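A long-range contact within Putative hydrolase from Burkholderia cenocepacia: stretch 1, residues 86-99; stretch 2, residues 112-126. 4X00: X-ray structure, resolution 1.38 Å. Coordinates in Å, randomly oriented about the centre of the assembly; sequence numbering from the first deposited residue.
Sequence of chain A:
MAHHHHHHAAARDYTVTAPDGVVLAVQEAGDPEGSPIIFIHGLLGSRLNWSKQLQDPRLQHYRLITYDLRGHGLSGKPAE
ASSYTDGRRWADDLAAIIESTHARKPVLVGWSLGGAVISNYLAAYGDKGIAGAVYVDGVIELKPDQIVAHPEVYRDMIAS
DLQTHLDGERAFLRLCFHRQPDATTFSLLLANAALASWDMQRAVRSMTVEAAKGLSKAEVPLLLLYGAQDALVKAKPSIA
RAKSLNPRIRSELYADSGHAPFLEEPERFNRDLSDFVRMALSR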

ATOM      1  N   ASP A  86      -5.665   7.400  14.042  1.00 15.02           N
ATOM      2  CA  ASP A  86      -6.047   8.555  13.234  1.00 16.22           C
ATOM      3  C   ASP A  86      -5.468   8.364  11.820  1.00 15.50           C
ATOM      4  O   ASP A  86      -4.250   8.497  11.614  1.00 15.27           O
ATOM      5  N   GLY A  87      -6.330   8.055  10.846  1.00 15.52           N
ATOM      6  CA  GLY A  87      -5.902   7.881   9.465  1.00 15.26           C
ATOM      7  C   GLY A  87      -5.126   9.073   8.923  1.00 14.97           C
ATOM      8  O   GLY A  87      -4.286   8.911   8.042  1.00 15.31           O
ATOM      9  N   ARG A  88      -5.411  10.268   9.430  1.00 15.46           N
ATOM     10  CA  ARG A  88      -4.727  11.465   8.964  1.00 16.27           C
ATOM     11  C   ARG A  88      -3.217  11.387   9.195  1.00 15.71           C
ATOM     12  O   ARG A  88      -2.449  11.979   8.424  1.00 15.95           O
ATOM     13  N   ARG A  89      -2.774  10.688  10.255  1.00 14.58           N
ATOM     14  CA  ARG A  89      -1.333  10.633  10.514  1.00 14.37           C
ATOM     15  C   ARG A  89      -0.608   9.942   9.368  1.00 12.74           C
ATOM     16  O   ARG A  89       0.493  10.350   8.973  1.00 12.75           O
ATOM     17  N   TRP A  90      -1.220   8.887   8.840  1.00 12.57           N
ATOM     18  CA  TRP A  90      -0.588   8.146   7.751  1.00 11.86           C
ATOM     19  C   TRP A  90      -0.630   8.969   6.460  1.00 11.58           C
ATOM     20  O   TRP A  90       0.297   8.929   5.655  1.00 11.91           O
ATOM     21  N   ALA A  91      -1.738   9.664   6.237  1.00 11.87           N
ATOM     22  CA  ALA A  91      -1.812  10.575   5.112  1.00 12.14           C
ATOM     23  C   ALA A  91      -0.762  11.670   5.209  1.00 11.74           C
ATOM     24  O   ALA A  91      -0.179  12.064   4.183  1.00 12.30           O
ATOM     25  N   ASP A  92      -0.530  12.180   6.421  1.00 11.91           N
ATOM     26  CA  ASP A  92       0.501  13.207   6.602  1.00 12.34           C
ATOM     27  C   ASP A  92       1.907  12.663   6.370  1.00 11.47           C
ATOM     28  O   ASP A  92       2.774  13.404   5.899  1.00 13.09           O
ATOM     29  N   ASP A  93       2.140  11.386   6.684  1.00 11.25           N
ATOM     30  CA  ASP A  93       3.423  10.768   6.360  1.00 11.60           C
ATOM     31  C   ASP A  93       3.644  10.824   4.846  1.00 11.47           C
ATOM     32  O   ASP A  93       4.723  11.200   4.381  1.00 11.95           O
ATOM     33  N   LEU A  94       2.630  10.407   4.084  1.00 11.20           N
ATOM     34  CA  LEU A  94       2.711  10.427   2.634  1.00 10.93           C
ATOM     35  C   LEU A  94       2.921  11.869   2.132  1.00 11.75           C
ATOM     36  O   LEU A  94       3.784  12.108   1.276  1.00 13.03           O
ATOM     37  N   ALA A  95       2.183  12.833   2.688  1.00 11.36           N
ATOM     38  CA  ALA A  95       2.345  14.216   2.259  1.00 12.30           C
ATOM     39  C   ALA A  95       3.770  14.706   2.520  1.00 12.80           C
ATOM     40  O   ALA A  95       4.332  15.459   1.725  1.00 13.52           O
ATOM     41  N   ALA A  96       4.356  14.279   3.640  1.00 13.13           N
ATOM     42  CA  ALA A  96       5.700  14.707   3.977  1.00 14.83           C
ATOM     43  C   ALA A  96       6.715  14.154   2.980  1.00 16.07           C
ATOM     44  O   ALA A  96       7.665  14.845   2.598  1.00 17.08           O
ATOM     45  N   ILE A  97       6.534  12.903   2.572  1.00 15.72           N
ATOM     46  CA  ILE A  97       7.405  12.342   1.540  1.00 16.29           C
ATOM     47  C   ILE A  97       7.228  13.044   0.193  1.00 16.53           C
ATOM     48  O   ILE A  97       8.220  13.370  -0.446  1.00 17.21           O
ATOM     49  N   ILE A  98       5.990  13.320  -0.225  1.00 15.50           N
ATOM     50  CA  ILE A  98       5.766  14.075  -1.464  1.00 16.06           C
ATOM     51  C   ILE A  98       6.489  15.414  -1.402  1.00 18.12           C
ATOM     52  O   ILE A  98       7.145  15.830  -2.359  1.00 18.91           O
ATOM     53  N   GLU A  99       6.415  16.080  -0.258  1.00 19.09           N
ATOM     54  CA  GLU A  99       7.072  17.385  -0.127  1.00 23.22           C
ATOM     55  C   GLU A  99       8.598  17.290  -0.096  1.00 23.36           C
ATOM     56  O   GLU A  99       9.296  18.041  -0.794  1.00 23.18           O
ATOM     57  N   SER A 112      -3.164  -2.508  -0.596  1.00  8.33           N
ATOM     58  CA  SER A 112      -3.944  -2.962   0.563  1.00  8.84           C
ATOM     59  C   SER A 112      -4.093  -1.800   1.571  1.00  8.88           C
ATOM     60  O   SER A 112      -4.780  -0.818   1.248  1.00  9.37           O
ATOM     61  N   LEU A 113      -3.481  -1.864   2.755  1.00  8.26           N
ATOM     62  CA  LEU A 113      -3.525  -0.729   3.682  1.00  8.66           C
ATOM     63  C   LEU A 113      -3.050   0.563   3.001  1.00  8.40           C
ATOM     64  O   LEU A 113      -3.537   1.650   3.289  1.00  8.87           O
ATOM     65  N   GLY A 114      -2.105   0.418   2.078  1.00  8.25           N
ATOM     66  CA  GLY A 114      -1.605   1.559   1.334  1.00  8.98           C
ATOM     67  C   GLY A 114      -2.694   2.269   0.543  1.00  9.38           C
ATOM     68  O   GLY A 114      -2.610   3.482   0.321  1.00  9.53           O
ATOM     69  N   GLY A 115      -3.701   1.510   0.102  1.00  8.73           N
ATOM     70  CA  GLY A 115      -4.860   2.107  -0.564  1.00  9.77           C
ATOM     71  C   GLY A 115      -5.655   3.001   0.383  1.00  9.55           C
ATOM     72  O   GLY A 115      -6.131   4.079   0.008  1.00  9.59           O
ATOM     73  N   ALA A 116      -5.788   2.555   1.628  1.00 10.07           N
ATOM     74  CA  ALA A 116      -6.480   3.378   2.622  1.00 10.71           C
ATOM     75  C   ALA A 116      -5.694   4.647   2.930  1.00 10.49           C
ATOM     76  O   ALA A 116      -6.280   5.719   3.162  1.00 11.36           O
ATOM     77  N   VAL A 117      -4.370   4.524   2.956  1.00 10.00           N
ATOM     78  CA  VAL A 117      -3.538   5.722   3.117  1.00 10.19           C
ATOM     79  C   VAL A 117      -3.802   6.714   1.962  1.00  9.37           C
ATOM     80  O   VAL A 117      -3.943   7.932   2.205  1.00 10.21           O
ATOM     81  N   ILE A 118      -3.872   6.215   0.716  1.00  9.55           N
ATOM     82  CA  ILE A 118      -4.200   7.104  -0.405  1.00  9.53           C
ATOM     83  C   ILE A 118      -5.569   7.745  -0.209  1.00 10.09           C
ATOM     84  O   ILE A 118      -5.715   8.955  -0.445  1.00 10.14           O
ATOM     85  N   SER A 119      -6.576   6.969   0.202  1.00 10.21           N
ATOM     86  CA  SER A 119      -7.897   7.588   0.387  1.00 10.45           C
ATOM     87  C   SER A 119      -7.840   8.701   1.423  1.00 10.70           C
ATOM     88  O   SER A 119      -8.461   9.756   1.240  1.00 11.02           O
ATOM     89  N   ASN A 120      -7.116   8.463   2.517  1.00 11.00           N
ATOM     90  CA  ASN A 120      -7.015   9.480   3.557  1.00 11.62           C
ATOM     91  C   ASN A 120      -6.212  10.695   3.086  1.00 11.79           C
ATOM     92  O   ASN A 120      -6.549  11.832   3.443  1.00 12.21           O
ATOM     93  N   TYR A 121      -5.202  10.466   2.246  1.00 11.35           N
ATOM     94  CA  TYR A 121      -4.478  11.563   1.630  1.00 11.40           C
ATOM     95  C   TYR A 121      -5.391  12.380   0.711  1.00 12.12           C
ATOM     96  O   TYR A 121      -5.420  13.621   0.793  1.00 12.62           O
ATOM     97  N   LEU A 122      -6.151  11.693  -0.142  1.00 11.35           N
ATOM     98  CA  LEU A 122      -7.108  12.386  -1.011  1.00 12.68           C
ATOM     99  C   LEU A 122      -8.120  13.172  -0.192  1.00 13.86           C
ATOM    100  O   LEU A 122      -8.472  14.299  -0.548  1.00 14.42           O
ATOM    101  N   ALA A 123      -8.585  12.608   0.919  1.00 13.78           N
ATOM    102  CA  ALA A 123      -9.602  13.310   1.715  1.00 14.37           C
ATOM    103  C   ALA A 123      -9.048  14.598   2.310  1.00 16.28           C
ATOM    104  O   ALA A 123      -9.721  15.640   2.333  1.00 17.79           O
ATOM    105  N   ALA A 124      -7.809  14.533   2.788  1.00 15.98           N
ATOM    106  CA  ALA A 124      -7.234  15.675   3.501  1.00 17.02           C
ATOM    107  C   ALA A 124      -6.614  16.723   2.571  1.00 17.75           C
ATOM    108  O   ALA A 124      -6.664  17.930   2.864  1.00 19.95           O
ATOM    109  N   TYR A 125      -6.036  16.269   1.458  1.00 16.77           N
ATOM    110  CA  TYR A 125      -5.202  17.139   0.628  1.00 16.99           C
ATOM    111  C   TYR A 125      -5.757  17.328  -0.776  1.00 16.63           C
ATOM    112  O   TYR A 125      -5.304  18.213  -1.489  1.00 17.73           O
ATOM    113  N   GLY A 126      -6.704  16.479  -1.179  1.00 15.70           N
ATOM    114  CA  GLY A 126      -7.171  16.461  -2.553  1.00 15.15           C
ATOM    115  C   GLY A 126      -6.107  15.937  -3.490  1.00 15.07           C
ATOM    116  O   GLY A 126      -5.076  15.441  -3.053  1.00 14.91           O
TER

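The two helices cross almost at right angles, at -84°, with axes 8.1 Å apart at closest approach. At the crossing A91 points toward the other helix and lays its CB 3.5 Å from the backbone N of Y121 and 3.6 Å from C of N120; the CA atoms of A91 and Y121 are 4.5 Å apart.

Around this point the larger side chains interlock. Y121, chi1 t, sits as a knob among A91, L94, A95 and I98. L94 (t, p) brings CD2 to 3.9 Å from Y121 CB and 4.2 Å from V117 CG1, while I98 (m, t) meets the tyrosine's hydroxyl end, its CD1 3.6 Å from Y121 OH. V117, t, points sideways yet still packs, with CG2 3.9 Å from W90 CB. The indole of W90 (chi1 m) extends the apolar layer toward the start of the second helix, where its CZ3 lies 3.9 Å from CD2 of L113 (t, p).

Y125, chi1 m, carries the contact from grease to charge. A95 CB lies over its ring face, 4.0 Å from the centroid, a CH-pi contact, while its hydroxyl donates a very short hydrogen bond, Y125 OH to D92 OD1 at 2.5 Å. D92 (chi1 m) points away at CB, but its carboxylate end comes nearer. D92 OD1 also accepts from R88 NE at 2.7 Å in a salt bridge, so one oxygen joins tyrosine and arginine. R88 (t, p, t) also sets its guanidinium face against A124, with NH1 3.7 Å from A124 CB.

Near the start of the first helix, G87 lets N120 (chi1 m) come close: G87 CA is 3.5 Å from N120 ND2, and an ideal CB on G87 would clash with that nitrogen. One water bridges the pair, donating to G87 O at 3.0 Å and accepting from N120 ND2 at 2.8 Å.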

ATOM      1  CB  ASP A  86      -5.537   9.857  13.857  1.00 18.65           C
ATOM      2  CG  ASP A  86      -5.916  11.092  13.043  1.00 21.82           C
ATOM      3  OD1 ASP A  86      -6.661  10.955  12.048  1.00 22.20           O
ATOM      4  OD2 ASP A  86      -5.488  12.213  13.425  1.00 24.90           O
ATOM      5  CB  ARG A  88      -5.316  12.722   9.653  1.00 18.21           C
ATOM      6  CG  ARG A  88      -4.656  14.061   9.298  1.00 22.39           C
ATOM      7  CD  ARG A  88      -4.691  14.361   7.795  1.00 25.53           C
ATOM      8  NE  ARG A  88      -4.108  15.678   7.530  1.00 27.29           N
ATOM      9  CZ  ARG A  88      -4.793  16.813   7.543  1.00 28.94           C
ATOM     10  NH1 ARG A  88      -6.086  16.794   7.820  1.00 29.25           N
ATOM     11  NH2 ARG A  88      -4.186  17.964   7.279  1.00 30.16           N
ATOM     12  CB  ARG A  89      -0.991   9.872  11.800  1.00 16.06           C
ATOM     13  CG  ARG A  89      -1.483  10.440  13.056  1.00 18.95           C
ATOM     14  CD  ARG A  89      -0.739  11.709  13.374  1.00 22.09           C
ATOM     15  NE  ARG A  89      -1.369  12.231  14.551  1.00 25.20           N
ATOM     16  CZ  ARG A  89      -0.960  12.006  15.796  1.00 27.23           C
ATOM     17  NH1 ARG A  89       0.160  11.326  16.044  1.00 26.82           N
ATOM     18  NH2 ARG A  89      -1.654  12.516  16.792  1.00 30.30           N
ATOM     19  CB  TRP A  90      -1.288   6.811   7.511  1.00 12.06           C
ATOM     20  CG  TRP A  90      -1.477   5.909   8.728  1.00 11.08           C
ATOM     21  CD1 TRP A  90      -2.270   6.139   9.807  1.00 11.83           C
ATOM     22  CD2 TRP A  90      -0.905   4.613   8.927  1.00 10.95           C
ATOM     23  NE1 TRP A  90      -2.223   5.075  10.675  1.00 10.86           N
ATOM     24  CE2 TRP A  90      -1.389   4.122  10.155  1.00 10.93           C
ATOM     25  CE3 TRP A  90      -0.030   3.817   8.181  1.00 11.54           C
ATOM     26  CZ2 TRP A  90      -1.013   2.871  10.661  1.00 11.54           C
ATOM     27  CZ3 TRP A  90       0.331   2.583   8.674  1.00 11.18           C
ATOM     28  CH2 TRP A  90      -0.166   2.111   9.889  1.00 11.34           C
ATOM     29  CB  ALA A  91      -3.214  11.189   4.997  1.00 13.17           C
ATOM     30  CB  ASP A  92       0.416  13.835   7.995  1.00 13.88           C
ATOM     31  CG  ASP A  92      -0.815  14.709   8.184  1.00 16.41           C
ATOM     32  OD1 ASP A  92      -1.526  15.057   7.209  1.00 17.41           O
ATOM     33  OD2 ASP A  92      -1.065  15.076   9.344  1.00 18.95           O
ATOM     34  CB  ASP A  93       3.493   9.283   6.797  1.00 11.65           C
ATOM     35  CG  ASP A  93       3.436   9.073   8.308  1.00 12.46           C
ATOM     36  OD1 ASP A  93       3.702  10.008   9.063  1.00 12.64           O
ATOM     37  OD2 ASP A  93       3.155   7.925   8.713  1.00 12.08           O
ATOM     38  CB  LEU A  94       1.460   9.818   2.031  1.00 12.08           C
ATOM     39  CG  LEU A  94       1.401   9.889   0.505  1.00 12.26           C
ATOM     40  CD1 LEU A  94       2.607   9.188  -0.154  1.00 12.32           C
ATOM     41  CD2 LEU A  94       0.094   9.274   0.065  1.00 12.80           C
ATOM     42  CB  ALA A  95       1.339  15.112   2.960  1.00 13.11           C
ATOM     43  CB  ALA A  96       6.048  14.277   5.395  1.00 15.19           C
ATOM     44  CB  ILE A  97       7.170  10.863   1.450  1.00 17.10           C
ATOM     45  CG1 ILE A  97       7.824  10.275   2.717  1.00 18.43           C
ATOM     46  CG2 ILE A  97       7.732  10.237   0.150  1.00 18.01           C
ATOM     47  CD1 ILE A  97       7.476   8.919   3.000  1.00 19.49           C
ATOM     48  CB  ILE A  98       4.260  14.281  -1.719  1.00 15.30           C
ATOM     49  CG1 ILE A  98       3.624  12.915  -2.020  1.00 15.49           C
ATOM     50  CG2 ILE A  98       4.026  15.275  -2.865  1.00 16.32           C
ATOM     51  CD1 ILE A  98       2.111  12.908  -2.058  1.00 15.92           C
ATOM     52  CB  GLU A  99       6.575  18.104   1.125  1.00 27.76           C
ATOM     53  CG  GLU A  99       5.168  18.624   0.945  1.00 33.42           C
ATOM     54  CD  GLU A  99       4.642  19.394   2.146  1.00 38.91           C
ATOM     55  OE1 GLU A  99       5.420  20.158   2.777  1.00 41.47           O
ATOM     56  OE2 GLU A  99       3.434  19.234   2.451  1.00 40.48           O
ATOM     57  CB  SER A 112      -3.306  -4.218   1.154  1.00  8.52           C
ATOM     58  OG  SER A 112      -4.177  -4.816   2.098  1.00  9.36           O
ATOM     59  CB  LEU A 113      -2.667  -1.077   4.921  1.00  9.86           C
ATOM     60  CG  LEU A 113      -2.361   0.051   5.882  1.00 12.48           C
ATOM     61  CD1 LEU A 113      -3.641   0.518   6.489  1.00 14.02           C
ATOM     62  CD2 LEU A 113      -1.399  -0.485   6.953  1.00 12.74           C
ATOM     63  CB  ALA A 116      -6.713   2.568   3.899  1.00 11.60           C
ATOM     64  CB  VAL A 117      -2.034   5.359   3.164  1.00 10.83           C
ATOM     65  CG1 VAL A 117      -1.144   6.600   3.120  1.00 12.00           C
ATOM     66  CG2 VAL A 117      -1.694   4.487   4.395  1.00 10.38           C
ATOM     67  CB  ILE A 118      -4.145   6.354  -1.754  1.00  9.72           C
ATOM     68  CG1 ILE A 118      -2.703   5.954  -2.048  1.00  9.62           C
ATOM     69  CG2 ILE A 118      -4.677   7.269  -2.880  1.00 10.33           C
ATOM     70  CD1 ILE A 118      -2.540   5.063  -3.296  1.00  9.73           C
ATOM     71  CB  SER A 119      -8.949   6.574   0.830  1.00 10.50           C
ATOM     72  OG  SER A 119      -9.159   5.643  -0.209  1.00 10.96           O
ATOM     73  CB  ASN A 120      -6.425   8.871   4.828  1.00 12.27           C
ATOM     74  CG  ASN A 120      -7.445   8.080   5.594  1.00 13.00           C
ATOM     75  OD1 ASN A 120      -8.617   8.473   5.649  1.00 14.96           O
ATOM     76  ND2 ASN A 120      -7.009   6.986   6.247  1.00 13.50           N
ATOM     77  CB  TYR A 121      -3.257  11.021   0.856  1.00 11.82           C
ATOM     78  CG  TYR A 121      -2.564  12.084   0.053  1.00 10.88           C
ATOM     79  CD1 TYR A 121      -1.622  12.924   0.650  1.00 11.22           C
ATOM     80  CD2 TYR A 121      -2.897  12.304  -1.278  1.00 11.56           C
ATOM     81  CE1 TYR A 121      -0.993  13.928  -0.083  1.00 11.42           C
ATOM     82  CE2 TYR A 121      -2.270  13.291  -2.012  1.00 12.44           C
ATOM     83  CZ  TYR A 121      -1.339  14.123  -1.413  1.00 12.27           C
ATOM     84  OH  TYR A 121      -0.731  15.112  -2.175  1.00 13.90           O
ATOM     85  CB  LEU A 122      -7.827  11.377  -1.896  1.00 11.86           C
ATOM     86  CG  LEU A 122      -6.943  10.783  -2.991  1.00 12.54           C
ATOM     87  CD1 LEU A 122      -7.704   9.651  -3.671  1.00 12.76           C
ATOM     88  CD2 LEU A 122      -6.502  11.836  -4.037  1.00 13.81           C
ATOM     89  CB  ALA A 123     -10.130  12.392   2.814  1.00 14.35           C
ATOM     90  CB  ALA A 124      -6.179  15.182   4.500  1.00 18.64           C
ATOM     91  CB  TYR A 125      -3.776  16.574   0.534  1.00 17.23           C
ATOM     92  CG  TYR A 125      -3.030  16.610   1.850  1.00 17.99           C
ATOM     93  CD1 TYR A 125      -2.313  17.731   2.221  1.00 18.82           C
ATOM     94  CD2 TYR A 125      -3.034  15.521   2.708  1.00 18.01           C
ATOM     95  CE1 TYR A 125      -1.626  17.771   3.431  1.00 20.36           C
ATOM     96  CE2 TYR A 125      -2.352  15.557   3.912  1.00 19.23           C
ATOM     97  CZ  TYR A 125      -1.649  16.684   4.265  1.00 20.44           C
ATOM     98  OH  TYR A 125      -0.965  16.730   5.480  1.00 22.10           O
TER
HETATM   99  O   HOH W   1      -4.331   6.319   6.625  1.00 17.42           O